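Local coordinates for protein CRISPR system Cmr subunit Cmr1-1 (Pyrococcus furiosus, PDB 4W8Z) that binds RNA and, together with Cmr6, caps the type III-B Cmr ribonucleoprotein complex that uses CRISPR RNA to defend the cell against invading nucleic acids, at residues K99-W105 and L241-N246; M7-E11 and V130-E136; L49-Y53 and V198-G203; S86-L91 and I117-P122; F185-F191 and V289-G293. All blocks are in the same frame, centred on the assembly; numbering follows the deposited sequence.

Contact 1 of 5, residues K99-W105 and L241-N246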
# COMPACT_ATOMS: atom_id res chain seq x y z
N LYS A 99 -13.59 11.16 14.71
CA LYS A 99 -12.58 11.53 13.72
C LYS A 99 -13.08 11.40 12.28
O LYS A 99 -12.33 11.68 11.34
CB LYS A 99 -11.32 10.68 13.90
CG LYS A 99 -10.69 10.76 15.28
CD LYS A 99 -10.01 12.10 15.51
CE LYS A 99 -9.33 12.14 16.87
NZ LYS A 99 -8.80 13.49 17.21
N ASN A 100 -14.34 10.98 12.12
CA ASN A 100 -14.95 10.84 10.80
C ASN A 100 -14.17 9.83 9.94
O ASN A 100 -13.62 10.17 8.89
CB ASN A 100 -15.06 12.20 10.11
CG ASN A 100 -15.93 12.18 8.88
OD1 ASN A 100 -16.61 11.19 8.60
ND2 ASN A 100 -15.92 13.28 8.13
N VAL A 101 -14.12 8.59 10.41
CA VAL A 101 -13.36 7.53 9.76
C VAL A 101 -14.20 6.25 9.70
O VAL A 101 -13.69 5.17 9.40
CB VAL A 101 -12.04 7.23 10.52
CG1 VAL A 101 -11.00 6.71 9.58
CG2 VAL A 101 -11.50 8.47 11.17
N GLY A 102 -15.49 6.39 9.97
CA GLY A 102 -16.36 5.25 10.18
C GLY A 102 -16.72 4.41 8.97
O GLY A 102 -17.20 3.28 9.12
N TYR A 103 -16.51 4.94 7.77
CA TYR A 103 -16.82 4.16 6.58
C TYR A 103 -15.58 3.46 6.02
O TYR A 103 -15.63 2.28 5.72
CB TYR A 103 -17.46 5.06 5.51
CG TYR A 103 -18.87 5.45 5.86
CD1 TYR A 103 -19.93 4.57 5.64
CD2 TYR A 103 -19.16 6.69 6.41
CE1 TYR A 103 -21.23 4.92 5.96
CE2 TYR A 103 -20.46 7.06 6.73
CZ TYR A 103 -21.49 6.16 6.50
OH TYR A 103 -22.78 6.53 6.82
N ILE A 104 -14.46 4.17 5.90
CA ILE A 104 -13.25 3.54 5.39
C ILE A 104 -12.75 2.47 6.36
O ILE A 104 -12.18 1.47 5.93
CB ILE A 104 -12.12 4.56 5.10
CG1 ILE A 104 -11.75 5.37 6.35
CG2 ILE A 104 -12.52 5.50 3.97
CD1 ILE A 104 -10.57 6.29 6.12
N TRP A 105 -12.95 2.68 7.66
CA TRP A 105 -12.50 1.72 8.67
C TRP A 105 -13.65 1.00 9.35
O TRP A 105 -13.51 0.53 10.48
CB TRP A 105 -11.64 2.41 9.73
CG TRP A 105 -10.37 2.98 9.20
CD1 TRP A 105 -9.90 2.90 7.92
CD2 TRP A 105 -9.39 3.73 9.93
NE1 TRP A 105 -8.70 3.55 7.81
CE2 TRP A 105 -8.37 4.07 9.03
CE3 TRP A 105 -9.29 4.15 11.26
CZ2 TRP A 105 -7.25 4.81 9.42
CZ3 TRP A 105 -8.18 4.89 11.64
CH2 TRP A 105 -7.17 5.21 10.72
N LEU A 241 -7.38 11.80 6.52
CA LEU A 241 -8.18 10.58 6.63
C LEU A 241 -9.67 10.89 6.52
O LEU A 241 -10.42 10.12 5.91
CB LEU A 241 -7.88 9.87 7.95
CG LEU A 241 -6.57 9.09 8.01
CD1 LEU A 241 -6.27 8.63 9.43
CD2 LEU A 241 -6.62 7.90 7.07
N ALA A 242 -10.09 12.01 7.09
CA ALA A 242 -11.49 12.41 7.04
C ALA A 242 -11.93 12.74 5.62
O ALA A 242 -13.08 12.50 5.25
CB ALA A 242 -11.75 13.59 7.96
N GLN A 243 -11.02 13.29 4.82
CA GLN A 243 -11.31 13.58 3.42
C GLN A 243 -11.57 12.29 2.65
O GLN A 243 -12.51 12.21 1.86
CB GLN A 243 -10.17 14.37 2.78
CG GLN A 243 -10.28 15.87 2.95
CD GLN A 243 -11.45 16.47 2.18
OE1 GLN A 243 -11.95 15.86 1.23
NE2 GLN A 243 -11.89 17.65 2.59
N PHE A 244 -10.73 11.29 2.89
CA PHE A 244 -10.91 9.97 2.30
C PHE A 244 -12.26 9.38 2.68
O PHE A 244 -12.91 8.70 1.88
CB PHE A 244 -9.78 9.03 2.76
CG PHE A 244 -8.50 9.19 1.98
CD1 PHE A 244 -8.50 9.17 0.60
CD2 PHE A 244 -7.29 9.35 2.65
CE1 PHE A 244 -7.32 9.30 -0.11
CE2 PHE A 244 -6.11 9.49 1.95
CZ PHE A 244 -6.12 9.47 0.57
N ASN A 245 -12.69 9.65 3.91
CA ASN A 245 -13.92 9.05 4.42
C ASN A 245 -15.16 9.68 3.80
O ASN A 245 -16.12 8.97 3.48
CB ASN A 245 -13.96 9.17 5.94
CG ASN A 245 -15.07 8.35 6.55
OD1 ASN A 245 -15.04 7.13 6.53
ND2 ASN A 245 -16.06 9.03 7.12
N ASN A 246 -15.15 10.99 3.64
CA ASN A 246 -16.26 11.68 2.99
C ASN A 246 -16.39 11.25 1.54
O ASN A 246 -17.48 10.95 1.06
CB ASN A 246 -16.10 13.19 3.07
CG ASN A 246 -16.31 13.73 4.48
OD1 ASN A 246 -16.87 13.04 5.34
ND2 ASN A 246 -15.88 14.96 4.72
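Lys99 contributes little beyond its carbonyl, whose O lies 3.9 Å from Ala242 CB. At Asn100 the chain leaves helix 95-99 through a Schellman motif, with phi at 60°, and the turn directs this side chain at helix 237-264. Asn100 ND2 donates to Asn246 OD1 (3.0 Å, 155°), while Asn245 ND2 gives a weak bond to Asn100 OD1 (2.7 Å, 126°). Asn100 O also receives a CA-H...O contact from Ala242 CA at 3.6 Å. Val101 and Gly102 bring the chain past Asn245, so that two successive amides converge on one acceptor: Tyr103 N and Ile104 N lie 2.9 and 3.1 Å from Asn245 OD1. Asn245, with 113 Å² covered, therefore uses both ends of its amide to hold the loop. Ile104 CD1 then packs 4.4 Å from both Leu241 CD2 and Phe244 CB, and Trp105, the N-cap residue of helix 106-113, sets CH2 3.8 Å from Leu241 CD1. Trp105 NE1 is bonded to Arg161 O. The contact thus fastens the loop between helices 95-99 and 106-113, in the RAMP superfamily region, to the first turns of helix 237-264 in the C-terminal Cmr1-like region, whose Phe244 stacks on Phe286 of strand 284-291.

Contact 2 of 5, residues M7-E11 and V130-E136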
# COMPACT_ATOMS: atom_id res chain seq x y z
N MET A 7 29.46 -9.14 5.51
CA MET A 7 28.46 -8.95 6.56
C MET A 7 27.78 -7.59 6.45
O MET A 7 27.93 -6.74 7.33
CB MET A 7 29.09 -9.13 7.94
CG MET A 7 30.50 -8.58 8.07
SD MET A 7 31.07 -8.55 9.78
CE MET A 7 32.82 -8.87 9.58
N PHE A 8 27.04 -7.39 5.37
CA PHE A 8 26.29 -6.15 5.18
C PHE A 8 25.16 -6.03 6.19
O PHE A 8 24.57 -7.03 6.59
CB PHE A 8 25.73 -6.08 3.76
CG PHE A 8 26.79 -5.96 2.70
CD1 PHE A 8 27.37 -4.73 2.42
CD2 PHE A 8 27.19 -7.07 1.97
CE1 PHE A 8 28.34 -4.62 1.44
CE2 PHE A 8 28.16 -6.96 0.99
CZ PHE A 8 28.74 -5.73 0.73
N ILE A 9 24.84 -4.80 6.59
CA ILE A 9 23.77 -4.60 7.56
C ILE A 9 23.10 -3.22 7.42
O ILE A 9 23.77 -2.19 7.37
CB ILE A 9 24.28 -4.79 9.01
CG1 ILE A 9 23.19 -4.46 10.02
CG2 ILE A 9 25.53 -3.95 9.27
CD1 ILE A 9 23.54 -4.82 11.45
N GLU A 10 21.77 -3.23 7.35
CA GLU A 10 20.98 -2.01 7.22
C GLU A 10 19.98 -1.92 8.36
O GLU A 10 19.26 -2.88 8.64
CB GLU A 10 20.25 -1.99 5.88
CG GLU A 10 21.14 -2.16 4.67
CD GLU A 10 21.77 -0.86 4.21
OE1 GLU A 10 21.01 0.08 3.89
OE2 GLU A 10 23.02 -0.78 4.18
N GLU A 11 19.92 -0.77 9.02
CA GLU A 11 19.05 -0.62 10.19
C GLU A 11 18.08 0.54 10.03
O GLU A 11 18.45 1.61 9.54
CB GLU A 11 19.89 -0.44 11.45
CG GLU A 11 21.09 -1.38 11.55
CD GLU A 11 21.77 -1.31 12.90
OE1 GLU A 11 21.11 -1.60 13.92
OE2 GLU A 11 22.97 -0.95 12.95
N VAL A 130 15.72 -4.47 10.88
CA VAL A 130 17.13 -4.71 10.61
C VAL A 130 17.28 -5.74 9.50
O VAL A 130 16.65 -6.80 9.54
CB VAL A 130 17.88 -5.19 11.87
CG1 VAL A 130 19.32 -5.54 11.54
CG2 VAL A 130 17.81 -4.14 12.97
N LEU A 131 18.12 -5.42 8.52
CA LEU A 131 18.34 -6.30 7.38
C LEU A 131 19.80 -6.74 7.31
O LEU A 131 20.70 -5.91 7.40
CB LEU A 131 17.95 -5.61 6.07
CG LEU A 131 16.62 -4.86 6.06
CD1 LEU A 131 16.43 -4.10 4.75
CD2 LEU A 131 15.47 -5.83 6.30
N GLU A 132 20.02 -8.04 7.16
CA GLU A 132 21.37 -8.60 7.10
C GLU A 132 21.54 -9.58 5.95
O GLU A 132 20.68 -10.43 5.72
CB GLU A 132 21.73 -9.30 8.42
CG GLU A 132 21.75 -8.40 9.64
CD GLU A 132 22.08 -9.16 10.91
OE1 GLU A 132 23.26 -9.12 11.34
OE2 GLU A 132 21.17 -9.79 11.48
N SER A 133 22.65 -9.46 5.23
CA SER A 133 22.94 -10.38 4.13
C SER A 133 24.43 -10.40 3.82
O SER A 133 25.12 -9.39 3.97
CB SER A 133 22.15 -9.98 2.88
OG SER A 133 22.41 -10.86 1.80
N PRO A 134 24.94 -11.57 3.39
CA PRO A 134 26.32 -11.64 2.89
C PRO A 134 26.47 -10.99 1.51
O PRO A 134 27.57 -10.56 1.15
CB PRO A 134 26.59 -13.14 2.81
CG PRO A 134 25.24 -13.76 2.65
CD PRO A 134 24.31 -12.90 3.45
N SER A 135 25.38 -10.91 0.77
CA SER A 135 25.41 -10.42 -0.61
C SER A 135 25.07 -8.94 -0.73
O SER A 135 24.13 -8.45 -0.10
CB SER A 135 24.45 -11.23 -1.48
OG SER A 135 24.41 -10.73 -2.80
N GLU A 136 25.83 -8.22 -1.56
CA GLU A 136 25.59 -6.81 -1.80
C GLU A 136 24.36 -6.64 -2.69
O GLU A 136 23.54 -5.75 -2.48
CB GLU A 136 26.81 -6.14 -2.43
CG GLU A 136 26.81 -4.62 -2.35
CD GLU A 136 27.85 -3.98 -3.25
OE1 GLU A 136 28.86 -3.46 -2.73
OE2 GLU A 136 27.65 -3.99 -4.49
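Phe8, with 110 Å² buried, dominates this pairing of strands 8-16 and 126-133. Its backbone forms an antiparallel hydrogen-bonded pair with Ser133, but both bonds are weak: Phe8 N to Ser133 O is 3.1 Å at a bent 129°, and Ser133 N to Phe8 O is stretched to 3.4 Å. The ring reaches beyond the paired strands to the start of the next helix. Glu136 CA lies over one of its faces, Phe8 CZ is 3.7 Å from Glu136 CB, and Pro134 O approaches the ring edge, 3.6 Å from Phe8 CD2. Glu10 has the better geometry. Glu10 N to Leu131 O (2.9 Å, 170°) and Leu131 N to Glu10 O (2.8 Å, 171°) are nearly linear, and the CB atoms of Glu10 and Leu131 stand 4.3 Å apart. The Glu10 carboxylate turns away from Leu131 to bond Ser173 OG. Between these pairs Ile9 faces Glu132 without hydrogen bonds, and on that same face Ile9 CD1 meets Val130 CG1 at 4.3 Å. The axes of the short segments approach to 4.7 Å, with N-to-C directions 170° apart, hence antiparallel. These are the two central strands of the four-stranded sheet of a RAMP, a ferredoxin-like fold. Strands 79-84 and 166-172 flank them, and helix 136-152 packs on the face bearing Phe8, Glu10, Leu131 and Ser133.

Contact 3 of 5, residues L49-Y53 and V198-G203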
# COMPACT_ATOMS: atom_id res chain seq x y z
N LEU A 49 8.64 -4.14 -7.88
CA LEU A 49 9.83 -3.50 -8.42
C LEU A 49 10.45 -4.35 -9.52
O LEU A 49 10.57 -3.92 -10.67
CB LEU A 49 10.87 -3.23 -7.33
CG LEU A 49 10.50 -2.24 -6.22
CD1 LEU A 49 11.72 -1.91 -5.37
CD2 LEU A 49 9.89 -0.97 -6.80
N ALA A 50 10.85 -5.57 -9.15
CA ALA A 50 11.51 -6.48 -10.08
C ALA A 50 10.61 -6.83 -11.26
O ALA A 50 11.07 -6.90 -12.40
CB ALA A 50 11.96 -7.74 -9.36
N GLY A 51 9.33 -7.05 -10.99
CA GLY A 51 8.36 -7.38 -12.02
C GLY A 51 8.27 -6.34 -13.12
O GLY A 51 7.83 -6.64 -14.23
N SER A 52 8.70 -5.12 -12.81
CA SER A 52 8.70 -4.03 -13.79
C SER A 52 9.63 -4.33 -14.96
O SER A 52 9.48 -3.76 -16.03
CB SER A 52 9.12 -2.71 -13.13
OG SER A 52 8.21 -2.33 -12.11
N TYR A 53 10.58 -5.23 -14.74
CA TYR A 53 11.58 -5.53 -15.76
C TYR A 53 11.40 -6.90 -16.40
O TYR A 53 11.76 -7.11 -17.55
CB TYR A 53 12.98 -5.43 -15.15
CG TYR A 53 13.33 -4.01 -14.78
CD1 TYR A 53 13.84 -3.14 -15.73
CD2 TYR A 53 13.14 -3.54 -13.49
CE1 TYR A 53 14.16 -1.85 -15.41
CE2 TYR A 53 13.46 -2.24 -13.15
CZ TYR A 53 13.97 -1.40 -14.12
OH TYR A 53 14.29 -0.10 -13.83
N VAL A 198 14.73 4.75 -8.10
CA VAL A 198 14.49 3.39 -7.63
C VAL A 198 14.21 2.46 -8.81
O VAL A 198 14.68 1.33 -8.86
CB VAL A 198 13.30 3.33 -6.63
CG1 VAL A 198 12.91 1.88 -6.36
CG2 VAL A 198 13.65 4.05 -5.34
N LEU A 199 13.44 2.97 -9.78
CA LEU A 199 13.17 2.20 -10.98
C LEU A 199 14.47 1.92 -11.72
O LEU A 199 14.81 0.77 -11.98
CB LEU A 199 12.19 2.94 -11.89
CG LEU A 199 11.44 2.04 -12.87
CD1 LEU A 199 10.41 1.19 -12.13
CD2 LEU A 199 10.80 2.86 -13.99
N ASP A 200 15.22 2.98 -12.03
CA ASP A 200 16.45 2.88 -12.81
C ASP A 200 17.51 1.98 -12.17
O ASP A 200 18.17 1.21 -12.87
CB ASP A 200 17.04 4.27 -13.03
CG ASP A 200 16.23 5.10 -14.00
OD1 ASP A 200 15.58 4.50 -14.88
OD2 ASP A 200 16.25 6.34 -13.89
N VAL A 201 17.68 2.08 -10.86
CA VAL A 201 18.69 1.30 -10.16
C VAL A 201 18.35 -0.20 -10.10
O VAL A 201 19.21 -1.05 -10.34
CB VAL A 201 18.90 1.83 -8.73
CG1 VAL A 201 19.50 0.77 -7.83
CG2 VAL A 201 19.78 3.06 -8.75
N THR A 202 17.09 -0.50 -9.81
CA THR A 202 16.63 -1.88 -9.66
C THR A 202 16.94 -2.73 -10.89
O THR A 202 17.32 -3.89 -10.78
CB THR A 202 15.11 -1.94 -9.38
OG1 THR A 202 14.81 -1.12 -8.24
CG2 THR A 202 14.67 -3.37 -9.10
N GLY A 203 16.79 -2.13 -12.07
CA GLY A 203 17.10 -2.81 -13.31
C GLY A 203 18.56 -3.21 -13.40
O GLY A 203 18.88 -4.35 -13.76
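The short helical segments 49-53 and 198-203 cross at -69°, their axes 9.4 Å apart at closest approach. Their nearest CA pair is Tyr53 with Gly203, at 6.6 Å. Helix 38-54 is kinked near its end: Ser52 N and Tyr53 N lack bonds to the preceding turn and instead reach Leu49 O (3.1 Å) and Ala50 O (2.9 Å), three residues back. Tyr53, with 91 Å² covered, supplies the main side-chain contact. Gly203 CA sits 3.6 Å from the centroid of its ring and only 15° off the normal, a CH-pi contact over the face. A modelled CB on Gly203 would fall 2.7 Å from Tyr53 CE1, so the close approach depends on the bare backbone of glycine. Farther along the ring, Tyr53 CZ packs 4.4 Å from Leu199 CG. One turn earlier, Leu49 CD1 touches Val198 CG1 at 4.1 Å and Leu49 CB lies 4.2 Å from Thr202 CG2. The Thr202 hydroxyl is bound within its own helix, OG1 donating to Val198 O at 2.5 Å, while its methyl faces the crossing. Ser52 OG, 4.2 Å from Leu199 CD1, is bonded to Ala48 O. Leu144 of helix 136-152 touches Leu49, Val198 and Thr202, making this a buried three-helix junction, bordered by the loop residues Thr222 and Leu223 on the side of helix 38-54.

Contact 4 of 5, residues S86-L91 and I117-P122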
# COMPACT_ATOMS: atom_id res chain seq x y z
N SER A 86 7.08 -0.03 20.72
CA SER A 86 5.94 0.51 21.45
C SER A 86 5.05 -0.61 21.96
O SER A 86 5.10 -1.73 21.46
CB SER A 86 5.13 1.45 20.56
OG SER A 86 5.91 2.56 20.15
N SER A 87 4.24 -0.29 22.96
CA SER A 87 3.25 -1.23 23.46
C SER A 87 1.89 -0.90 22.85
O SER A 87 1.56 0.27 22.67
CB SER A 87 3.18 -1.18 24.99
OG SER A 87 2.93 0.14 25.44
N PRO A 88 1.12 -1.94 22.50
CA PRO A 88 -0.24 -1.72 21.99
C PRO A 88 -1.07 -0.93 22.98
O PRO A 88 -0.89 -1.09 24.18
CB PRO A 88 -0.78 -3.14 21.82
CG PRO A 88 0.44 -3.98 21.62
CD PRO A 88 1.50 -3.36 22.47
N LYS A 89 -1.96 -0.08 22.48
CA LYS A 89 -2.77 0.78 23.35
C LYS A 89 -4.24 0.42 23.25
O LYS A 89 -4.67 -0.22 22.30
CB LYS A 89 -2.55 2.25 22.99
CG LYS A 89 -1.10 2.70 23.04
CD LYS A 89 -0.55 2.67 24.46
CE LYS A 89 0.80 3.37 24.54
NZ LYS A 89 1.87 2.66 23.81
N ARG A 90 -5.02 0.85 24.25
CA ARG A 90 -6.44 0.53 24.31
C ARG A 90 -7.21 1.24 23.20
O ARG A 90 -6.98 2.41 22.92
CB ARG A 90 -7.01 0.91 25.68
CG ARG A 90 -8.29 0.18 26.05
CD ARG A 90 -8.06 -1.32 26.09
NE ARG A 90 -9.22 -2.03 26.63
CZ ARG A 90 -10.29 -2.36 25.92
NH1 ARG A 90 -11.29 -3.01 26.50
NH2 ARG A 90 -10.36 -2.05 24.63
N LEU A 91 -8.14 0.51 22.57
CA LEU A 91 -8.92 1.07 21.47
C LEU A 91 -10.15 1.82 21.97
O LEU A 91 -10.97 1.27 22.70
CB LEU A 91 -9.34 -0.04 20.51
CG LEU A 91 -10.24 0.39 19.34
CD1 LEU A 91 -9.51 1.35 18.42
CD2 LEU A 91 -10.75 -0.82 18.57
N ILE A 117 -11.08 -7.38 18.78
CA ILE A 117 -9.82 -6.69 19.02
C ILE A 117 -9.99 -5.66 20.14
O ILE A 117 -11.06 -5.06 20.29
CB ILE A 117 -9.29 -5.98 17.75
CG1 ILE A 117 -10.26 -4.92 17.26
CG2 ILE A 117 -9.02 -6.99 16.65
CD1 ILE A 117 -9.82 -4.24 15.99
N THR A 118 -8.94 -5.49 20.94
CA THR A 118 -8.99 -4.56 22.06
C THR A 118 -7.86 -3.53 22.00
O THR A 118 -7.99 -2.42 22.51
CB THR A 118 -8.92 -5.30 23.41
OG1 THR A 118 -7.95 -6.35 23.34
CG2 THR A 118 -10.27 -5.90 23.76
N HIS A 119 -6.76 -3.91 21.36
CA HIS A 119 -5.62 -3.02 21.24
C HIS A 119 -5.17 -2.82 19.79
O HIS A 119 -5.44 -3.65 18.92
CB HIS A 119 -4.45 -3.55 22.08
CG HIS A 119 -4.76 -3.68 23.53
ND1 HIS A 119 -5.52 -4.71 24.04
CD2 HIS A 119 -4.42 -2.91 24.59
CE1 HIS A 119 -5.63 -4.58 25.35
NE2 HIS A 119 -4.97 -3.49 25.71
N TYR A 120 -4.47 -1.71 19.56
CA TYR A 120 -3.92 -1.40 18.25
C TYR A 120 -2.62 -0.63 18.43
O TYR A 120 -2.21 -0.37 19.56
CB TYR A 120 -4.91 -0.60 17.40
CG TYR A 120 -5.10 0.85 17.83
CD1 TYR A 120 -5.59 1.17 19.08
CD2 TYR A 120 -4.81 1.89 16.96
CE1 TYR A 120 -5.76 2.49 19.47
CE2 TYR A 120 -4.98 3.20 17.33
CZ TYR A 120 -5.46 3.50 18.58
OH TYR A 120 -5.62 4.82 18.94
N TYR A 121 -1.98 -0.26 17.33
CA TYR A 121 -0.80 0.59 17.39
C TYR A 121 -1.15 1.99 16.88
O TYR A 121 -1.32 2.19 15.68
CB TYR A 121 0.35 -0.00 16.58
CG TYR A 121 1.01 -1.21 17.20
CD1 TYR A 121 1.83 -1.09 18.31
CD2 TYR A 121 0.82 -2.48 16.66
CE1 TYR A 121 2.44 -2.20 18.88
CE2 TYR A 121 1.43 -3.59 17.22
CZ TYR A 121 2.23 -3.44 18.33
OH TYR A 121 2.84 -4.54 18.88
N PRO A 122 -1.27 2.95 17.80
CA PRO A 122 -1.67 4.32 17.44
C PRO A 122 -0.54 5.07 16.75
O PRO A 122 0.61 4.64 16.85
CB PRO A 122 -2.02 4.94 18.79
CG PRO A 122 -1.15 4.22 19.75
CD PRO A 122 -1.06 2.81 19.25
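Two bonds of good geometry pair Lys89 with Tyr120: Lys89 N to Tyr120 O (2.9 Å, 166°) and Tyr120 N to Lys89 O (3.1 Å, 155°). Thr118 O accepts next, from Leu91 N at 2.9 Å and weakly from Arg90 NH2 at 3.2 Å and 128°. Lys89 NZ folds back to Ser87 O, 2.7 Å away, within its own segment. With Arg90 opposite His119 as a non-hydrogen-bonded pair, these bonds define a two-stranded antiparallel sheet, 89-90 with 119-120, on the surface of the RAMP region and apart from its four-stranded sheet. Around it the side chains interleave. Arg90 CD lies over the His119 ring, 4.2 Å from its centroid, in a CH-pi contact; Pro88 CB meets His119 CB at 3.7 Å, and Pro88 CG lies 3.8 Å from Tyr121 CZ. Leu91 CD1 sits over the Tyr120 ring, 4.0 Å from Tyr120 CD1, while Leu91 CD2 reaches Ile117 CG1 at 4.3 Å. Lys89 CG packs 3.6 Å from Pro122 CG.

Contact 5 of 5, residues F185-F191 and V289-G293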
# COMPACT_ATOMS: atom_id res chain seq x y z
N PHE A 185 10.82 12.79 2.50
CA PHE A 185 10.57 13.66 1.36
C PHE A 185 10.41 15.12 1.81
O PHE A 185 9.50 15.45 2.57
CB PHE A 185 9.31 13.21 0.61
CG PHE A 185 9.40 11.82 0.04
CD1 PHE A 185 10.54 11.40 -0.63
CD2 PHE A 185 8.34 10.93 0.18
CE1 PHE A 185 10.62 10.11 -1.16
CE2 PHE A 185 8.42 9.65 -0.34
CZ PHE A 185 9.56 9.23 -1.00
N ASN A 186 11.31 15.98 1.34
CA ASN A 186 11.24 17.40 1.65
C ASN A 186 10.36 18.16 0.67
O ASN A 186 9.85 19.23 0.97
CB ASN A 186 12.64 18.01 1.66
CG ASN A 186 13.39 17.71 2.95
OD1 ASN A 186 12.89 17.00 3.82
ND2 ASN A 186 14.59 18.25 3.07
N SER A 187 10.18 17.59 -0.52
CA SER A 187 9.32 18.18 -1.53
C SER A 187 8.67 17.08 -2.35
O SER A 187 9.08 15.92 -2.28
CB SER A 187 10.11 19.11 -2.44
OG SER A 187 10.97 18.36 -3.27
N ILE A 188 7.66 17.44 -3.14
CA ILE A 188 7.02 16.49 -4.05
C ILE A 188 8.00 16.09 -5.14
O ILE A 188 7.98 14.96 -5.64
CB ILE A 188 5.73 17.08 -4.67
CG1 ILE A 188 4.68 17.32 -3.58
CG2 ILE A 188 5.17 16.17 -5.76
CD1 ILE A 188 3.31 17.67 -4.11
N ASP A 189 8.89 17.01 -5.49
CA ASP A 189 9.88 16.74 -6.53
C ASP A 189 10.90 15.70 -6.09
O ASP A 189 11.37 14.90 -6.90
CB ASP A 189 10.59 18.03 -6.93
CG ASP A 189 9.75 18.89 -7.86
OD1 ASP A 189 8.86 18.34 -8.54
OD2 ASP A 189 10.00 20.11 -7.93
N GLU A 190 11.26 15.69 -4.80
CA GLU A 190 12.12 14.65 -4.27
C GLU A 190 11.45 13.29 -4.40
O GLU A 190 12.10 12.28 -4.68
CB GLU A 190 12.49 14.92 -2.81
CG GLU A 190 13.69 15.83 -2.62
CD GLU A 190 14.07 16.01 -1.16
OE1 GLU A 190 13.39 15.43 -0.29
OE2 GLU A 190 15.05 16.74 -0.89
N PHE A 191 10.14 13.27 -4.18
CA PHE A 191 9.33 12.07 -4.33
C PHE A 191 9.37 11.60 -5.79
O PHE A 191 9.66 10.43 -6.07
CB PHE A 191 7.89 12.35 -3.88
CG PHE A 191 7.08 11.11 -3.58
CD1 PHE A 191 7.56 9.85 -3.86
CD2 PHE A 191 5.82 11.23 -3.01
CE1 PHE A 191 6.80 8.72 -3.59
CE2 PHE A 191 5.06 10.11 -2.73
CZ PHE A 191 5.55 8.86 -3.02
N VAL A 289 1.13 10.11 3.26
CA VAL A 289 2.56 10.32 3.11
C VAL A 289 2.95 11.66 3.73
O VAL A 289 2.20 12.63 3.66
CB VAL A 289 2.99 10.26 1.62
CG1 VAL A 289 2.31 11.37 0.80
CG2 VAL A 289 4.52 10.31 1.47
N GLU A 290 4.12 11.70 4.37
CA GLU A 290 4.62 12.95 4.92
C GLU A 290 5.62 13.61 3.97
O GLU A 290 6.63 13.01 3.59
CB GLU A 290 5.27 12.71 6.29
CG GLU A 290 5.79 13.97 6.95
CD GLU A 290 6.13 13.75 8.41
OE1 GLU A 290 5.33 13.09 9.11
OE2 GLU A 290 7.20 14.23 8.85
N ILE A 291 5.30 14.84 3.56
CA ILE A 291 6.17 15.61 2.68
C ILE A 291 6.43 16.98 3.28
O ILE A 291 5.50 17.75 3.53
CB ILE A 291 5.54 15.79 1.27
CG1 ILE A 291 5.03 14.45 0.73
CG2 ILE A 291 6.56 16.39 0.32
CD1 ILE A 291 4.28 14.56 -0.57
N GLY A 292 7.70 17.29 3.52
CA GLY A 292 8.06 18.56 4.12
C GLY A 292 7.47 18.72 5.52
O GLY A 292 7.15 19.83 5.94
N GLY A 293 7.33 17.61 6.23
CA GLY A 293 6.81 17.64 7.59
C GLY A 293 5.31 17.89 7.66
O GLY A 293 4.79 18.25 8.72
O HOH W 1 9.56 15.57 5.75
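Ile291 is the bump here, with 85 Å² covered, and the start of helix 188-206 supplies its hollow. Ile291 CG2 fits against the turn, 3.5 Å from Ser187 C and 4.2 Å from Phe185 CB, while Ile291 CD1 lies 4.1 Å from Ile188 CG1 and 4.4 Å from Phe191 CD2. Two residues earlier in the strand, Val289 CG2 packs beside the two neighbouring aromatic rings, 4.1 Å from Phe185 CD2, at that ring's edge, and 4.2 Å from Phe191 CE2. The hollow is shaped by a capped helix start: Ser187, the N-cap, accepts from Glu190 N at OG (3.1 Å), and Glu190 OE1 takes Asn186 N (2.7 Å). Strand 284-291, part of the C-terminal Cmr1-like sheet, ends here in a turn toward strand 294-302. Gly292, at phi 62°, donates from N to Phe185 O (2.7 Å, 169°), and its CA comes within 3.7 Å of Asn186 O, where a CB would be tight. A water donates to Phe185 O (3.2 Å) and accepts weakly from Gly293 N (3.1 Å).

Overall arrangement
Along the chain the first segments open in the order contact 2, 3, 4, 1, 5. Contacts 2 and 4 stay within the N-terminal half, their centres about 31 Å apart, with residues 86-91 and 117-122 both lying between the two strands joined in contact 2. Contact 1 joins the two RAMP-related regions directly, through helix 237-264. Helix 188-206 links them a second way, meeting helix 38-54 in contact 3 and strand 284-291 in contact 5, centres about 22 Å apart; contacts 1 and 5 have centres about 23 Å apart. Contacts 2 and 3 lie across the chain's centre from contact 1, their centres about 39 and 34 Å from that of contact 1.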